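Local coordinates for 3-dehydroquinate dehydratase (Clostridium difficile, PDB 3JS3), which catalyses the cis-dehydration of 3-dehydroquinate to 3-dehydroshikimate, the third step of the chorismate pathway, through a covalent imine (Schiff-base) intermediate, at residues 174-179 with 205-210; 18-23 with 248-253. All coordinates share one frame; numbering follows the deposited sequence.

Interaction 1: 174-179 with 205-210. With DHS (3-amino-4,5-dihydroxy-cyclohex-1-enecarboxylate), chain E.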
loop_
_atom_site.group_PDB
_atom_site.type_symbol
_atom_site.label_atom_id
_atom_site.label_comp_id
_atom_site.label_asym_id
_atom_site.label_seq_id
_atom_site.Cartn_x
_atom_site.Cartn_y
_atom_site.Cartn_z
ATOM N N LYS A 174 -4.529 16.124 12.404
ATOM C CA LYS A 174 -4.850 15.551 11.116
ATOM C C LYS A 174 -4.345 16.447 9.996
ATOM O O LYS A 174 -4.630 17.648 9.996
ATOM C CB LYS A 174 -6.354 15.450 10.954
ATOM C CG LYS A 174 -6.760 14.996 9.580
ATOM C CD LYS A 174 -8.256 14.997 9.393
ATOM C CE LYS A 174 -8.602 14.664 7.970
ATOM N NZ LYS A 174 -10.037 14.837 7.610
ATOM N N ILE A 175 -3.622 15.866 9.041
ATOM C CA ILE A 175 -3.179 16.631 7.898
ATOM C C ILE A 175 -3.381 15.825 6.607
ATOM O O ILE A 175 -3.035 14.640 6.533
ATOM C CB ILE A 175 -1.696 17.104 8.038
ATOM C CG1 ILE A 175 -1.441 18.290 7.114
ATOM C CG2 ILE A 175 -0.711 15.977 7.743
ATOM C CD1 ILE A 175 -0.033 18.934 7.254
ATOM N N ALA A 176 -3.994 16.464 5.616
ATOM C CA ALA A 176 -4.169 15.883 4.291
ATOM C C ALA A 176 -3.401 16.779 3.300
ATOM O O ALA A 176 -3.563 17.984 3.311
ATOM C CB ALA A 176 -5.619 15.825 3.907
ATOM N N VAL A 177 -2.588 16.183 2.445
ATOM C CA VAL A 177 -1.810 16.939 1.454
ATOM C C VAL A 177 -2.011 16.361 0.056
ATOM O O VAL A 177 -2.471 15.231 -0.085
ATOM C CB VAL A 177 -0.315 16.946 1.811
ATOM C CG1 VAL A 177 -0.084 17.693 3.124
ATOM C CG2 VAL A 177 0.207 15.540 1.899
ATOM N N MET A 178 -1.671 17.143 -0.966
ATOM C CA MET A 178 -1.837 16.729 -2.358
ATOM C C MET A 178 -0.478 16.539 -3.033
ATOM O O MET A 178 0.390 17.446 -3.011
ATOM C CB MET A 178 -2.648 17.779 -3.137
ATOM C CG MET A 178 -2.989 17.381 -4.579
ATOM S SD MET A 178 -4.244 16.079 -4.708
ATOM C CE MET A 178 -5.714 16.977 -4.222
ATOM N N PRO A 179 -0.267 15.347 -3.618
ATOM C CA PRO A 179 0.990 15.133 -4.300
ATOM C C PRO A 179 0.908 15.605 -5.726
ATOM O O PRO A 179 -0.154 15.563 -6.347
ATOM C CB PRO A 179 1.159 13.607 -4.255
ATOM C CG PRO A 179 -0.253 13.088 -4.285
ATOM C CD PRO A 179 -1.077 14.111 -3.541
ATOM N N ILE A 205 -3.373 11.584 12.346
ATOM C CA ILE A 205 -4.076 11.131 11.164
ATOM C C ILE A 205 -3.429 11.827 9.973
ATOM O O ILE A 205 -3.306 13.021 10.001
ATOM C CB ILE A 205 -5.554 11.533 11.206
ATOM C CG1 ILE A 205 -6.243 11.015 12.484
ATOM C CG2 ILE A 205 -6.243 10.979 9.995
ATOM C CD1 ILE A 205 -7.671 11.597 12.738
ATOM N N THR A 206 -2.973 11.089 8.961
ATOM C CA THR A 206 -2.374 11.720 7.798
ATOM C C THR A 206 -2.780 10.998 6.533
ATOM O O THR A 206 -3.022 9.809 6.537
ATOM C CB THR A 206 -0.840 11.661 7.820
ATOM O OG1 THR A 206 -0.415 10.317 7.561
ATOM C CG2 THR A 206 -0.258 12.186 9.146
ATOM N N MET A 207 -2.838 11.737 5.444
ATOM C CA MET A 207 -3.132 11.163 4.160
ATOM C C MET A 207 -2.560 11.993 3.014
ATOM O O MET A 207 -2.455 13.240 3.090
ATOM C CB MET A 207 -4.631 11.008 3.935
ATOM C CG MET A 207 -5.459 12.268 4.192
ATOM S SD MET A 207 -5.940 12.474 5.921
ATOM C CE MET A 207 -7.195 11.227 6.041
ATOM N N SER A 208 -2.210 11.280 1.949
ATOM C CA SER A 208 -1.764 11.886 0.702
ATOM C C SER A 208 -2.983 11.649 -0.184
ATOM O O SER A 208 -3.403 10.494 -0.387
ATOM C CB SER A 208 -0.527 11.182 0.177
ATOM O OG SER A 208 -0.029 11.777 -1.011
ATOM N N MET A 209 -3.580 12.737 -0.657
ATOM C CA MET A 209 -4.780 12.689 -1.490
ATOM C C MET A 209 -4.588 12.227 -2.948
ATOM O O MET A 209 -3.469 12.112 -3.455
ATOM C CB MET A 209 -5.475 14.062 -1.458
ATOM C CG MET A 209 -6.078 14.423 -0.070
ATOM S SD MET A 209 -6.942 16.032 -0.016
ATOM C CE MET A 209 -5.584 17.180 -0.163
ATOM N N SER A 210 -5.726 11.968 -3.594
ATOM C CA SER A 210 -5.844 11.511 -4.976
ATOM C C SER A 210 -5.395 10.074 -5.159
ATOM O O SER A 210 -4.814 9.459 -4.249
ATOM C CB SER A 210 -5.048 12.402 -5.946
ATOM O OG SER A 210 -3.672 12.105 -5.863
HETATM C C1 DHS E . -10.690 13.122 4.531
HETATM C C3 DHS E . -10.879 14.452 6.654
HETATM C C4 DHS E . -12.406 14.262 6.587
HETATM C C5 DHS E . -12.912 14.096 5.163
HETATM C C6 DHS E . -12.174 12.949 4.490
HETATM C C7 DHS E . -9.918 12.394 3.515
HETATM C C2 DHS E . -10.106 13.856 5.487
HETATM O O2 DHS E . -13.005 15.407 7.186
HETATM O O3 DHS E . -14.298 13.740 5.080
HETATM O O4 DHS E . -8.815 12.828 3.085
HETATM O O5 DHS E . -10.407 11.333 3.067
#
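Lys174 and Met207 lie on the same face of two adjacent parallel strands, and both reach the bound ligand from there. The lysine chain is stretched out along its whole length, with CG anti to the backbone N (chi1 174°), and this carries NZ to C3 of DHS, 1.3 Å away in a covalent bond. Its CE also passes 4.0 Å from SD of Met207. The methionine takes a different shape: chi1 (51°) lays its CG 3.6 Å from CB of Ala176, and bends at chi2 and chi3 turn CE to the carboxylate end of DHS, 3.7 Å from O4. Further back, the stem of Lys174 crosses Ile205 at a slant, CB to CB.

The other face holds Ile175, Val177, Thr206 and Ser208; there the CG2 methyls of Ile175 and Thr206 meet, and helix 182-199 packs over Val177 and Ser208. Beyond the strands, the bent chain of Met178 lies roughly square to Met209, with SD 4.0 Å from CB of Met209.

The backbones join in a parallel ladder: Ile175 N to Ile205 O, Met207 N to Ile175 O, Val177 N to Met207 O, and Met209 N to Val177 O at 2.8 Å, the last almost straight at 178°. These strands and helix 182-199 make a beta-alpha-beta unit of the TIM barrel. The ladder fixes the backbone from which the Schiff-base lysine extends beside Met207, whose methyl lies against the carboxylate end and adjoining ring edge of DHS, while Arg86 and the proton donor/acceptor His147 stand close to the lysine side chain.

Interaction 2: 18-23 with 248-253; sequences GRPKIC and SVLNLL
A single hydrogen bond joins Arg19 to Asn251, from NH1 to OD1 at 2.7 Å. The oxygen lies close to the guanidinium plane, yet seen from the amide the donor stands well above the carbonyl plane, 42° out of it, and the two flat groups are turned 56° apart. A bend at chi3 (-86°) turns NE of Arg19 back toward Pro20 O and leaves the guanidinium over Leu250 CD1, with NH1 directed at Asn251. NH1 also bonds Asn247, one turn earlier on the same helix, so this nitrogen bridges two asparagines. The bond from NE to Pro20 O is weak and can add only a little to holding the group.

The apolar part centres on Leu250, which points at the strand. Its CD1 lies over one face of the Arg19 guanidinium, toward the rim, 3.8 Å from NH2. Leu250 CD1 is also 3.5 Å from Pro20 O and 3.7 Å from CG1 of Ile22, whose side chain runs past the leucine in the opposite direction. The second methyl, CD2, meets the proline ring at CG, 4.1 Å away. Leu250 is therefore wedged between the arginine, the proline and the isoleucine, with the polar bond to one side of it.

In the fold, the contact brings the C-terminal helix 243-254 against the loop leading into strand 21-26 and its first residues. This strand pairs with strand 227-229, first with last, closing the TIM barrel. Leu250 also touches Thr228, and Glu221 of helix 220-223 packs on Arg19 and Pro20. Elsewhere on helix 243-254, Val249 meets Val249 of the second subunit.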
loop_
_atom_site.group_PDB
_atom_site.type_symbol
_atom_site.label_atom_id
_atom_site.label_comp_id
_atom_site.label_asym_id
_atom_site.label_seq_id
_atom_site.Cartn_x
_atom_site.Cartn_y
_atom_site.Cartn_z
ATOM N N GLY A 18 -3.381 -0.971 17.482
ATOM C CA GLY A 18 -3.835 -2.029 16.573
ATOM C C GLY A 18 -4.030 -1.564 15.144
ATOM O O GLY A 18 -3.298 -0.689 14.668
ATOM N N ARG A 19 -4.983 -2.150 14.428
ATOM C CA ARG A 19 -5.166 -1.714 13.051
ATOM C C ARG A 19 -5.758 -0.327 13.007
ATOM O O ARG A 19 -6.500 0.059 13.900
ATOM C CB ARG A 19 -5.965 -2.681 12.158
ATOM C CG ARG A 19 -7.208 -3.264 12.726
ATOM C CD ARG A 19 -8.193 -3.683 11.605
ATOM N NE ARG A 19 -9.017 -2.544 11.199
ATOM C CZ ARG A 19 -9.986 -2.567 10.285
ATOM N NH1 ARG A 19 -10.278 -3.666 9.601
ATOM N NH2 ARG A 19 -10.663 -1.456 10.048
ATOM N N PRO A 20 -5.376 0.455 11.985
ATOM C CA PRO A 20 -5.961 1.790 11.825
ATOM C C PRO A 20 -7.507 1.690 11.793
ATOM O O PRO A 20 -8.067 0.716 11.264
ATOM C CB PRO A 20 -5.416 2.266 10.489
ATOM C CG PRO A 20 -4.218 1.407 10.211
ATOM C CD PRO A 20 -4.409 0.122 10.927
ATOM N N LYS A 21 -8.176 2.705 12.331
ATOM C CA LYS A 21 -9.612 2.700 12.410
ATOM C C LYS A 21 -10.234 3.323 11.183
ATOM O O LYS A 21 -9.804 4.390 10.726
ATOM C CB LYS A 21 -10.079 3.426 13.683
ATOM C CG LYS A 21 -9.381 2.934 14.936
ATOM C CD LYS A 21 -9.438 1.407 15.062
ATOM C CE LYS A 21 -8.620 0.941 16.222
ATOM N NZ LYS A 21 -8.568 -0.512 16.234
ATOM N N ILE A 22 -11.240 2.642 10.641
ATOM C CA ILE A 22 -11.937 3.121 9.459
ATOM C C ILE A 22 -13.052 4.073 9.823
ATOM O O ILE A 22 -13.916 3.758 10.661
ATOM C CB ILE A 22 -12.563 1.963 8.642
ATOM C CG1 ILE A 22 -11.478 1.027 8.141
ATOM C CG2 ILE A 22 -13.369 2.533 7.466
ATOM C CD1 ILE A 22 -11.999 -0.274 7.467
ATOM N N CYS A 23 -13.068 5.214 9.146
ATOM C CA CYS A 23 -14.085 6.217 9.354
ATOM C C CYS A 23 -14.858 6.393 8.072
ATOM O O CYS A 23 -14.276 6.570 7.015
ATOM C CB CYS A 23 -13.466 7.537 9.764
ATOM S SG CYS A 23 -14.704 8.823 10.120
ATOM N N SER A 248 -10.927 -4.851 3.980
ATOM C CA SER A 248 -10.208 -6.086 3.633
ATOM C C SER A 248 -8.712 -5.826 3.483
ATOM O O SER A 248 -7.897 -6.616 3.946
ATOM C CB SER A 248 -10.789 -6.773 2.388
ATOM O OG SER A 248 -10.748 -5.912 1.286
ATOM N N VAL A 249 -8.337 -4.705 2.887
ATOM C CA VAL A 249 -6.897 -4.382 2.766
ATOM C C VAL A 249 -6.249 -4.147 4.131
ATOM O O VAL A 249 -5.145 -4.628 4.363
ATOM C CB VAL A 249 -6.621 -3.175 1.882
ATOM C CG1 VAL A 249 -5.095 -2.907 1.802
ATOM C CG2 VAL A 249 -7.186 -3.419 0.513
ATOM N N LEU A 250 -6.900 -3.404 5.028
ATOM C CA LEU A 250 -6.316 -3.205 6.355
ATOM C C LEU A 250 -6.128 -4.536 7.088
ATOM O O LEU A 250 -5.107 -4.718 7.740
ATOM C CB LEU A 250 -7.128 -2.248 7.225
ATOM C CG LEU A 250 -7.142 -0.770 6.832
ATOM C CD1 LEU A 250 -7.985 0.008 7.831
ATOM C CD2 LEU A 250 -5.733 -0.172 6.772
ATOM N N ASN A 251 -7.111 -5.453 6.975
ATOM C CA ASN A 251 -7.048 -6.773 7.632
ATOM C C ASN A 251 -5.912 -7.629 7.079
ATOM O O ASN A 251 -5.222 -8.319 7.829
ATOM C CB ASN A 251 -8.366 -7.561 7.490
ATOM C CG ASN A 251 -9.500 -7.013 8.350
ATOM O OD1 ASN A 251 -9.298 -6.205 9.277
ATOM N ND2 ASN A 251 -10.710 -7.475 8.054
ATOM N N LEU A 252 -5.756 -7.599 5.758
ATOM C CA LEU A 252 -4.691 -8.303 5.079
ATOM C C LEU A 252 -3.335 -7.815 5.570
ATOM O O LEU A 252 -2.412 -8.603 5.738
ATOM C CB LEU A 252 -4.791 -8.054 3.582
ATOM C CG LEU A 252 -3.630 -8.568 2.737
ATOM C CD1 LEU A 252 -3.562 -10.079 2.857
ATOM C CD2 LEU A 252 -3.819 -8.142 1.298
ATOM N N LEU A 253 -3.203 -6.516 5.786
ATOM C CA LEU A 253 -1.924 -5.964 6.260
ATOM C C LEU A 253 -1.709 -6.131 7.768
ATOM O O LEU A 253 -0.580 -6.018 8.249
ATOM C CB LEU A 253 -1.794 -4.497 5.900
ATOM C CG LEU A 253 -1.823 -4.113 4.417
ATOM C CD1 LEU A 253 -1.646 -2.613 4.326
ATOM C CD2 LEU A 253 -0.755 -4.831 3.616
#

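Both contacts reach the same barrel sheet, but their centres are about 17 Å apart and they do not touch. Interaction 1 is strand against strand, buried, nearer the centre of the chain and next to the ligand, with a regular backbone ladder and a mostly apolar set of side chains around one reactive lysine. Interaction 2 lies farther out, where the C-terminal helix covers the beginning of the first strand; its bond is between side chains, and partly exposed Arg19 and Asn251 border buried leucine packing. Strand 227-229 comes near both: Phe229 touches Lys174 and Met207 in the first, Thr228 touches Leu250 in the second.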